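PDB 5I62: potential RNA-dependent RNA polymerase from Human picobirnavirus, which catalyses RNA-templated synthesis of RNA from ribonucleoside triphosphates and probably serves both transcription and genome replication of this double-stranded RNA virus. Local coordinates for residues Trp62-Glu67 with Arg400-Thr405; Cys160-Asp165 with Pro207-Ile212; Val414-Thr419 with Tyr456-Glu461. All coordinates share one frame; numbering follows the deposited sequence.

Contacts 1 and 3 are neighbours, their centres about 10 Å apart, and they share one small antiparallel sheet: strand 401-404 belongs to contact 1, strand 416-417 to contact 3, and Trp402 O accepts a probable hydrogen bond from Val416 N at 2.8 Å. Helix 63-73 packs on this sheet. Contact 2 lies on the opposite side of the chain's centre, about 44 Å from contact 1 between centres, and joins a different sheet to a different helix. Chemistry follows place. Contact 1 is partly buried and aromatic, with a single hydrogen bond; contact 2 is fully buried, without hydrogen bonds, almost wholly apolar; contact 3, also buried, combines methyl-on-ring packing with a bridging water.

Contact 1: Trp62-Glu67 with Arg400-Thr405; sequences WPTLME and RRWHHT
Leu65, in the first turn of helix 63-73, and Trp402 on strand 401-404 bring their CA atoms to 6.8 Å, the short helix and strand segments running nearly antiparallel at 166° with their axes 9.3 Å apart. Trp402 CG is anti to the backbone N (chi1 171°), and the ring crosses Leu65 at about a right angle, with Leu65 CB over the centre of the six-membered ring, 3.8 Å from its centroid. Farther along the same face, Leu65 CD1 lies 3.7 Å from Trp402 CD2. The sheet carrying Trp402 follows the four-stranded palm sheet in the chain, and its hairpin 395-404 is consistent with polymerase motif E. At the indole edge, Trp402 NE1 donates to Thr64 OG1 in the ring plane, a 3.0 Å bond bent to 148°. The same hydroxyl also bonds Asp395 on the neighbouring strand, which ties the helix start to both arms of the hairpin. Trp62, at the N-cap, completes an aromatic cluster: its face takes the edge of Trp402 in an offset edge-to-face pair, Trp402 CH2 to Trp62 CE3 3.8 Å, and its own edge points at the face of His404, with CZ3 4.0 Å from ND1, a nitrogen already bonded to Asp406 N.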
loop_
_atom_site.group_PDB
_atom_site.type_symbol
_atom_site.label_atom_id
_atom_site.label_comp_id
_atom_site.label_asym_id
_atom_site.label_seq_id
_atom_site.Cartn_x
_atom_site.Cartn_y
_atom_site.Cartn_z
ATOM N N TRP A 62 -23.625 -0.937 18.212
ATOM C CA TRP A 62 -22.300 -0.534 17.737
ATOM C C TRP A 62 -22.360 0.778 16.975
ATOM O O TRP A 62 -22.041 0.836 15.787
ATOM C CB TRP A 62 -21.680 -1.633 16.883
ATOM C CG TRP A 62 -21.606 -2.961 17.556
ATOM C CD1 TRP A 62 -22.293 -4.086 17.219
ATOM C CD2 TRP A 62 -20.808 -3.306 18.701
ATOM N NE1 TRP A 62 -21.969 -5.111 18.068
ATOM C CE2 TRP A 62 -21.061 -4.660 18.989
ATOM C CE3 TRP A 62 -19.904 -2.602 19.505
ATOM C CZ2 TRP A 62 -20.444 -5.328 20.042
ATOM C CZ3 TRP A 62 -19.291 -3.265 20.554
ATOM C CH2 TRP A 62 -19.565 -4.616 20.812
ATOM N N PRO A 63 -22.734 1.871 17.646
ATOM C CA PRO A 63 -22.871 3.151 16.936
ATOM C C PRO A 63 -21.573 3.676 16.336
ATOM O O PRO A 63 -21.634 4.363 15.311
ATOM C CB PRO A 63 -23.407 4.098 18.017
ATOM C CG PRO A 63 -22.904 3.530 19.288
ATOM C CD PRO A 63 -22.921 2.026 19.102
ATOM N N THR A 64 -20.406 3.404 16.935
ATOM C CA THR A 64 -19.181 3.850 16.285
ATOM C C THR A 64 -18.846 2.992 15.062
ATOM O O THR A 64 -18.137 3.469 14.171
ATOM C CB THR A 64 -17.988 3.884 17.263
ATOM O OG1 THR A 64 -17.586 2.554 17.619
ATOM C CG2 THR A 64 -18.349 4.671 18.525
ATOM N N LEU A 65 -19.333 1.748 14.998
ATOM C CA LEU A 65 -19.198 0.975 13.761
ATOM C C LEU A 65 -20.057 1.577 12.658
ATOM O O LEU A 65 -19.648 1.617 11.489
ATOM C CB LEU A 65 -19.568 -0.492 13.984
ATOM C CG LEU A 65 -19.481 -1.380 12.726
ATOM C CD1 LEU A 65 -18.092 -1.327 12.084
ATOM C CD2 LEU A 65 -19.853 -2.809 13.029
ATOM N N MET A 66 -21.253 2.058 13.019
ATOM C CA MET A 66 -22.106 2.747 12.056
ATOM C C MET A 66 -21.454 4.037 11.570
ATOM O O MET A 66 -21.522 4.361 10.378
ATOM C CB MET A 66 -23.478 3.028 12.672
ATOM C CG MET A 66 -24.512 3.649 11.718
ATOM S SD MET A 66 -24.885 2.643 10.248
ATOM C CE MET A 66 -25.186 1.077 10.990
ATOM N N GLU A 67 -20.817 4.789 12.476
ATOM C CA GLU A 67 -20.094 5.990 12.057
ATOM C C GLU A 67 -18.985 5.653 11.078
ATOM O O GLU A 67 -18.765 6.381 10.106
ATOM C CB GLU A 67 -19.485 6.711 13.254
ATOM C CG GLU A 67 -20.466 7.358 14.178
ATOM C CD GLU A 67 -19.952 7.363 15.617
ATOM O OE1 GLU A 67 -20.768 7.182 16.552
ATOM O OE2 GLU A 67 -18.718 7.509 15.807
ATOM N N ARG A 400 -8.099 0.646 7.510
ATOM C CA ARG A 400 -9.509 0.677 7.119
ATOM C C ARG A 400 -10.328 -0.450 7.752
ATOM O O ARG A 400 -11.346 -0.879 7.196
ATOM C CB ARG A 400 -9.666 0.671 5.597
ATOM C CG ARG A 400 -9.188 1.973 4.947
ATOM C CD ARG A 400 -9.465 1.971 3.447
ATOM N NE ARG A 400 -8.454 2.695 2.673
ATOM C CZ ARG A 400 -8.345 4.021 2.635
ATOM N NH1 ARG A 400 -9.182 4.787 3.334
ATOM N NH2 ARG A 400 -7.393 4.585 1.898
ATOM N N ARG A 401 -9.920 -0.908 8.939
ATOM C CA ARG A 401 -10.723 -1.817 9.747
ATOM C C ARG A 401 -11.025 -1.174 11.097
ATOM O O ARG A 401 -10.155 -0.536 11.699
ATOM C CB ARG A 401 -10.020 -3.148 10.010
ATOM C CG ARG A 401 -10.197 -4.193 8.942
ATOM C CD ARG A 401 -9.132 -4.031 7.930
ATOM N NE ARG A 401 -9.103 -5.111 6.943
ATOM C CZ ARG A 401 -8.476 -4.988 5.782
ATOM N NH1 ARG A 401 -7.881 -3.834 5.497
ATOM N NH2 ARG A 401 -8.454 -5.994 4.907
ATOM N N TRP A 402 -12.245 -1.389 11.578
ATOM C CA TRP A 402 -12.702 -0.893 12.872
ATOM C C TRP A 402 -12.486 -1.967 13.925
ATOM O O TRP A 402 -12.715 -3.151 13.676
ATOM C CB TRP A 402 -14.177 -0.529 12.766
ATOM C CG TRP A 402 -14.933 -0.178 14.009
ATOM C CD1 TRP A 402 -15.150 1.069 14.501
ATOM C CD2 TRP A 402 -15.661 -1.079 14.858
ATOM N NE1 TRP A 402 -15.947 1.005 15.616
ATOM C CE2 TRP A 402 -16.270 -0.303 15.859
ATOM C CE3 TRP A 402 -15.843 -2.466 14.871
ATOM C CZ2 TRP A 402 -17.049 -0.862 16.870
ATOM C CZ3 TRP A 402 -16.614 -3.024 15.877
ATOM C CH2 TRP A 402 -17.219 -2.216 16.855
ATOM N N HIS A 403 -12.006 -1.554 15.090
ATOM C CA HIS A 403 -11.855 -2.443 16.234
ATOM C C HIS A 403 -12.468 -1.771 17.454
ATOM O O HIS A 403 -12.454 -0.548 17.575
ATOM C CB HIS A 403 -10.392 -2.771 16.543
ATOM C CG HIS A 403 -9.575 -3.208 15.364
ATOM N ND1 HIS A 403 -9.152 -4.508 15.201
ATOM C CD2 HIS A 403 -9.049 -2.512 14.331
ATOM C CE1 HIS A 403 -8.419 -4.600 14.107
ATOM N NE2 HIS A 403 -8.352 -3.405 13.551
ATOM N N HIS A 404 -12.982 -2.583 18.369
ATOM C CA HIS A 404 -13.599 -2.064 19.572
ATOM C C HIS A 404 -13.256 -2.969 20.741
ATOM O O HIS A 404 -13.313 -4.196 20.615
ATOM C CB HIS A 404 -15.115 -1.961 19.402
ATOM C CG HIS A 404 -15.782 -1.122 20.440
ATOM N ND1 HIS A 404 -15.879 -1.515 21.755
ATOM C CD2 HIS A 404 -16.397 0.082 20.359
ATOM C CE1 HIS A 404 -16.516 -0.586 22.444
ATOM N NE2 HIS A 404 -16.843 0.393 21.620
ATOM N N THR A 405 -12.906 -2.358 21.875
ATOM C CA THR A 405 -12.475 -3.150 23.023
ATOM C C THR A 405 -13.561 -4.126 23.479
ATOM O O THR A 405 -13.250 -5.198 24.011
ATOM C CB THR A 405 -12.025 -2.232 24.171
ATOM O OG1 THR A 405 -11.370 -3.016 25.171
ATOM C CG2 THR A 405 -13.211 -1.463 24.800
#

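Contact 2: Cys160-Asp165 with Pro207-Ile212; sequences CDVYMD and PFAVNI
Ala209 CB sits between the two inward-facing side chains of strand 160-165, 3.8 Å from Val162 CG1 and 3.9 Å from Cys160 SG. No hydrogen bond crosses here; the contact is van der Waals throughout. The thiol of Cys160 lies between the backbone N and the carbonyl carbon (chi1 58°), which places SG beside the helix, where it also touches Ala209 O at 3.8 Å. Farther along that helix, Ile212 CG2 makes a looser approach to SG at 4.4 Å. Val162 touches mainly through CG1, which reaches Ala209 and, at 4.1 Å, Val210 CG2. Cys160 and Val162 face the helix because strand residues alternate, and Asp161 between them points away. The short strand and helix segments cross at 91°, their axes 8.1 Å apart, so only about one turn of helix 208-228 meets the strand. This is helix-on-sheet packing, probably in the fingers domain: strand 160-165 opens an antiparallel meander through 168-173, 176-189 and 199-205, and the chain then enters helix 208-228 at Pro207. Within the helix, Ile212 CD1 lies over the Phe208 ring, toward its rim, and Ile212 also packs against Val133 and Thr157 of flanking helices. On the strand side, Asp161 and Tyr163 are held by backbone bonds to Arg172 and Val170, and the carboxylate of Asp161 makes a salt bridge to Arg296.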
loop_
_atom_site.group_PDB
_atom_site.type_symbol
_atom_site.label_atom_id
_atom_site.label_comp_id
_atom_site.label_asym_id
_atom_site.label_seq_id
_atom_site.Cartn_x
_atom_site.Cartn_y
_atom_site.Cartn_z
ATOM N N CYS A 160 23.532 -7.148 -12.415
ATOM C CA CYS A 160 23.315 -5.726 -12.601
ATOM C C CYS A 160 23.945 -4.943 -11.456
ATOM O O CYS A 160 24.152 -5.455 -10.356
ATOM C CB CYS A 160 21.816 -5.378 -12.735
ATOM S SG CYS A 160 20.761 -5.869 -11.336
ATOM N N ASP A 161 24.270 -3.693 -11.766
ATOM C CA ASP A 161 24.843 -2.730 -10.837
ATOM C C ASP A 161 24.138 -1.418 -11.119
ATOM O O ASP A 161 24.086 -0.998 -12.280
ATOM C CB ASP A 161 26.357 -2.600 -11.043
ATOM C CG ASP A 161 27.005 -1.604 -10.086
ATOM O OD1 ASP A 161 26.546 -1.487 -8.931
ATOM O OD2 ASP A 161 27.979 -0.939 -10.495
ATOM N N VAL A 162 23.548 -0.796 -10.093
ATOM C CA VAL A 162 22.823 0.460 -10.262
ATOM C C VAL A 162 23.359 1.487 -9.272
ATOM O O VAL A 162 23.721 1.136 -8.145
ATOM C CB VAL A 162 21.288 0.274 -10.104
ATOM C CG1 VAL A 162 20.738 -0.752 -11.110
ATOM C CG2 VAL A 162 20.924 -0.150 -8.669
ATOM N N TYR A 163 23.426 2.749 -9.696
ATOM C CA TYR A 163 23.884 3.812 -8.808
ATOM C C TYR A 163 23.557 5.151 -9.439
ATOM O O TYR A 163 23.377 5.242 -10.655
ATOM C CB TYR A 163 25.391 3.713 -8.509
ATOM C CG TYR A 163 26.287 3.736 -9.739
ATOM C CD1 TYR A 163 26.658 2.551 -10.367
ATOM C CD2 TYR A 163 26.771 4.933 -10.262
ATOM C CE1 TYR A 163 27.492 2.554 -11.482
ATOM C CE2 TYR A 163 27.595 4.948 -11.381
ATOM C CZ TYR A 163 27.951 3.751 -11.983
ATOM O OH TYR A 163 28.774 3.757 -13.090
ATOM N N MET A 164 23.474 6.185 -8.595
ATOM C CA MET A 164 23.298 7.547 -9.070
ATOM C C MET A 164 24.642 8.141 -9.462
ATOM O O MET A 164 25.645 7.959 -8.772
ATOM C CB MET A 164 22.631 8.418 -8.008
ATOM C CG MET A 164 21.233 7.925 -7.584
ATOM S SD MET A 164 20.013 7.920 -8.936
ATOM C CE MET A 164 20.052 9.624 -9.482
ATOM N N ASP A 165 24.659 8.850 -10.589
ATOM C CA ASP A 165 25.829 9.599 -11.041
ATOM C C ASP A 165 25.333 11.013 -11.295
ATOM O O ASP A 165 24.833 11.316 -12.376
ATOM C CB ASP A 165 26.455 8.985 -12.273
ATOM C CG ASP A 165 27.722 9.715 -12.710
ATOM O OD1 ASP A 165 28.051 10.773 -12.134
ATOM O OD2 ASP A 165 28.380 9.236 -13.647
ATOM N N PRO A 207 12.691 0.513 -12.624
ATOM C CA PRO A 207 13.441 -0.463 -13.423
ATOM C C PRO A 207 13.652 -1.748 -12.645
ATOM O O PRO A 207 13.955 -1.729 -11.450
ATOM C CB PRO A 207 14.781 0.242 -13.695
ATOM C CG PRO A 207 14.507 1.700 -13.492
ATOM C CD PRO A 207 13.471 1.742 -12.382
ATOM N N PHE A 208 13.493 -2.866 -13.351
ATOM C CA PHE A 208 13.751 -4.192 -12.801
ATOM C C PHE A 208 15.105 -4.244 -12.085
ATOM O O PHE A 208 15.203 -4.751 -10.964
ATOM C CB PHE A 208 13.687 -5.210 -13.960
ATOM C CG PHE A 208 13.590 -6.667 -13.542
ATOM C CD1 PHE A 208 13.234 -7.040 -12.259
ATOM C CD2 PHE A 208 13.861 -7.680 -14.479
ATOM C CE1 PHE A 208 13.146 -8.382 -11.905
ATOM C CE2 PHE A 208 13.784 -9.016 -14.123
ATOM C CZ PHE A 208 13.430 -9.371 -12.832
ATOM N N ALA A 209 16.161 -3.714 -12.720
ATOM C CA ALA A 209 17.497 -3.771 -12.125
ATOM C C ALA A 209 17.544 -3.060 -10.771
ATOM O O ALA A 209 18.176 -3.550 -9.822
ATOM C CB ALA A 209 18.539 -3.172 -13.077
ATOM N N VAL A 210 16.896 -1.900 -10.658
ATOM C CA VAL A 210 16.868 -1.201 -9.371
ATOM C C VAL A 210 16.109 -2.026 -8.340
ATOM O O VAL A 210 16.573 -2.204 -7.208
ATOM C CB VAL A 210 16.265 0.213 -9.509
ATOM C CG1 VAL A 210 16.182 0.911 -8.111
ATOM C CG2 VAL A 210 17.079 1.067 -10.468
ATOM N N ASN A 211 14.929 -2.535 -8.711
ATOM C CA ASN A 211 14.133 -3.323 -7.773
ATOM C C ASN A 211 14.884 -4.572 -7.303
ATOM O O ASN A 211 14.821 -4.932 -6.124
ATOM C CB ASN A 211 12.793 -3.707 -8.401
ATOM C CG ASN A 211 11.736 -2.626 -8.252
ATOM O OD1 ASN A 211 11.822 -1.752 -7.373
ATOM N ND2 ASN A 211 10.738 -2.681 -9.098
ATOM N N ILE A 212 15.599 -5.252 -8.207
ATOM C CA ILE A 212 16.437 -6.383 -7.793
ATOM C C ILE A 212 17.455 -5.951 -6.737
ATOM O O ILE A 212 17.605 -6.591 -5.689
ATOM C CB ILE A 212 17.143 -7.010 -9.011
ATOM C CG1 ILE A 212 16.131 -7.617 -9.978
ATOM C CG2 ILE A 212 18.164 -8.063 -8.545
ATOM C CD1 ILE A 212 16.756 -8.028 -11.340
#

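Contact 3: Val414-Thr419 with Tyr456-Glu461; sequences VGVYST and YHPLKE
His457 and Thr419 meet with His457 CG anti to its backbone N (chi1 -164°) and Thr419 CG2 anti to its own carbonyl carbon. Thr419 CG2 lies over one face of the imidazole, toward the rim, 3.5 Å from the ring centroid. Residues 414-419 include a short, weakly bonded edge strand, about 416-417, of a three-stranded antiparallel sheet; 456-461 hold a type I turn from His457 to Lys460 that leads into helix 460-469, probably part of the polymerase thumb. Two more groups meet the imidazole at CD2. Val416 CG1 approaches obliquely, 3.4 Å from His457 CD2, and Tyr417 O lies in the ring plane at the edge, 3.3 Å from the same carbon. Both ring nitrogens are engaged. Inside the turn ND1 accepts from Leu459 N at 3.0 Å and 164°; since ND1 accepts, NE2 probably carries the proton and gives it to Glu69 OE2 of helix 63-73. Thr419 OG1 shares that carboxylate, so one acidic side chain positions both partners of the methyl-on-ring contact. At the other end, Val414 CB sits over one face of the Tyr456 ring, toward its rim, a CH-pi contact 3.7 Å from the ring centroid, while Val414 CG1 extends over the CE1 side. One water bridges the two backbones: it donates to Gly415 O at 2.9 Å, and it accepts from Tyr456 N at 2.9 Å and from Tyr417 N at a longer 3.3 Å.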
loop_
_atom_site.group_PDB
_atom_site.type_symbol
_atom_site.label_atom_id
_atom_site.label_comp_id
_atom_site.label_asym_id
_atom_site.label_seq_id
_atom_site.Cartn_x
_atom_site.Cartn_y
_atom_site.Cartn_z
ATOM N N VAL A 414 -11.121 -8.274 16.793
ATOM C CA VAL A 414 -10.995 -8.522 15.357
ATOM C C VAL A 414 -11.353 -7.274 14.546
ATOM O O VAL A 414 -12.179 -6.454 14.952
ATOM C CB VAL A 414 -11.871 -9.714 14.930
ATOM C CG1 VAL A 414 -11.364 -11.003 15.554
ATOM C CG2 VAL A 414 -13.322 -9.476 15.329
ATOM N N GLY A 415 -10.736 -7.148 13.370
ATOM C CA GLY A 415 -10.938 -5.973 12.542
ATOM C C GLY A 415 -12.163 -6.111 11.648
ATOM O O GLY A 415 -12.319 -7.105 10.940
ATOM N N VAL A 416 -13.032 -5.111 11.683
ATOM C CA VAL A 416 -14.263 -5.120 10.914
ATOM C C VAL A 416 -14.065 -4.231 9.691
ATOM O O VAL A 416 -13.815 -3.029 9.817
ATOM C CB VAL A 416 -15.461 -4.653 11.757
ATOM C CG1 VAL A 416 -16.733 -4.635 10.887
ATOM C CG2 VAL A 416 -15.642 -5.558 12.987
ATOM N N TYR A 417 -14.187 -4.823 8.515
ATOM C CA TYR A 417 -14.126 -4.078 7.273
ATOM C C TYR A 417 -15.510 -3.517 6.955
ATOM O O TYR A 417 -16.533 -4.115 7.292
ATOM C CB TYR A 417 -13.626 -4.991 6.162
ATOM C CG TYR A 417 -13.177 -4.308 4.893
ATOM C CD1 TYR A 417 -11.862 -3.891 4.735
ATOM C CD2 TYR A 417 -14.056 -4.132 3.839
ATOM C CE1 TYR A 417 -11.435 -3.284 3.551
ATOM C CE2 TYR A 417 -13.651 -3.537 2.658
ATOM C CZ TYR A 417 -12.341 -3.116 2.517
ATOM O OH TYR A 417 -11.957 -2.524 1.346
ATOM N N SER A 418 -15.538 -2.346 6.327
ATOM C CA SER A 418 -16.807 -1.714 5.991
ATOM C C SER A 418 -17.533 -2.502 4.905
ATOM O O SER A 418 -16.993 -2.695 3.813
ATOM C CB SER A 418 -16.569 -0.286 5.513
ATOM O OG SER A 418 -17.746 0.242 4.934
ATOM N N THR A 419 -18.768 -2.929 5.187
ATOM C CA THR A 419 -19.578 -3.523 4.125
ATOM C C THR A 419 -19.899 -2.502 3.043
ATOM O O THR A 419 -20.049 -2.860 1.867
ATOM C CB THR A 419 -20.873 -4.114 4.683
ATOM O OG1 THR A 419 -21.622 -3.095 5.377
ATOM C CG2 THR A 419 -20.569 -5.270 5.628
ATOM N N TYR A 456 -15.348 -10.570 9.746
ATOM C CA TYR A 456 -15.667 -10.387 11.160
ATOM C C TYR A 456 -16.786 -9.390 11.391
ATOM O O TYR A 456 -17.045 -9.023 12.543
ATOM C CB TYR A 456 -14.439 -9.954 11.948
ATOM C CG TYR A 456 -13.355 -10.986 11.976
ATOM C CD1 TYR A 456 -13.567 -12.221 12.577
ATOM C CD2 TYR A 456 -12.113 -10.723 11.428
ATOM C CE1 TYR A 456 -12.580 -13.172 12.615
ATOM C CE2 TYR A 456 -11.114 -11.662 11.471
ATOM C CZ TYR A 456 -11.350 -12.882 12.066
ATOM O OH TYR A 456 -10.356 -13.826 12.105
ATOM N N HIS A 457 -17.428 -8.920 10.331
ATOM C CA HIS A 457 -18.505 -7.962 10.476
ATOM C C HIS A 457 -19.678 -8.635 11.177
ATOM O O HIS A 457 -19.969 -9.806 10.912
ATOM C CB HIS A 457 -18.918 -7.455 9.093
ATOM C CG HIS A 457 -19.737 -6.201 9.091
ATOM N ND1 HIS A 457 -21.075 -6.182 9.412
ATOM C CD2 HIS A 457 -19.413 -4.929 8.760
ATOM C CE1 HIS A 457 -21.537 -4.950 9.295
ATOM N NE2 HIS A 457 -20.548 -4.171 8.898
ATOM N N PRO A 458 -20.370 -7.936 12.068
ATOM C CA PRO A 458 -21.525 -8.552 12.743
ATOM C C PRO A 458 -22.596 -9.051 11.782
ATOM O O PRO A 458 -23.308 -10.007 12.108
ATOM C CB PRO A 458 -22.052 -7.425 13.644
ATOM C CG PRO A 458 -21.520 -6.158 13.043
ATOM C CD PRO A 458 -20.161 -6.535 12.478
ATOM N N LEU A 459 -22.715 -8.445 10.596
ATOM C CA LEU A 459 -23.758 -8.784 9.631
ATOM C C LEU A 459 -23.205 -9.510 8.410
ATOM O O LEU A 459 -23.776 -9.428 7.321
ATOM C CB LEU A 459 -24.506 -7.531 9.190
ATOM C CG LEU A 459 -25.306 -6.805 10.267
ATOM C CD1 LEU A 459 -25.978 -5.593 9.651
ATOM C CD2 LEU A 459 -26.329 -7.734 10.896
ATOM N N LYS A 460 -22.095 -10.229 8.572
ATOM C CA LYS A 460 -21.430 -10.798 7.409
ATOM C C LYS A 460 -22.310 -11.828 6.707
ATOM O O LYS A 460 -22.252 -11.962 5.481
ATOM C CB LYS A 460 -20.106 -11.415 7.812
ATOM C CG LYS A 460 -20.254 -12.510 8.831
ATOM C CD LYS A 460 -18.902 -13.010 9.252
ATOM C CE LYS A 460 -19.026 -14.030 10.370
ATOM N NZ LYS A 460 -17.896 -14.985 10.326
ATOM N N GLU A 461 -23.126 -12.571 7.464
ATOM C CA GLU A 461 -23.957 -13.595 6.831
ATOM C C GLU A 461 -25.072 -12.965 6.014
ATOM O O GLU A 461 -25.371 -13.424 4.904
ATOM C CB GLU A 461 -24.546 -14.546 7.877
ATOM C CG GLU A 461 -23.521 -15.293 8.699
ATOM C CD GLU A 461 -22.731 -16.323 7.886
ATOM O OE1 GLU A 461 -23.050 -16.558 6.692
ATOM O OE2 GLU A 461 -21.765 -16.893 8.444
HETATM O O HOH W 1 -14.092 -8.077 8.885
#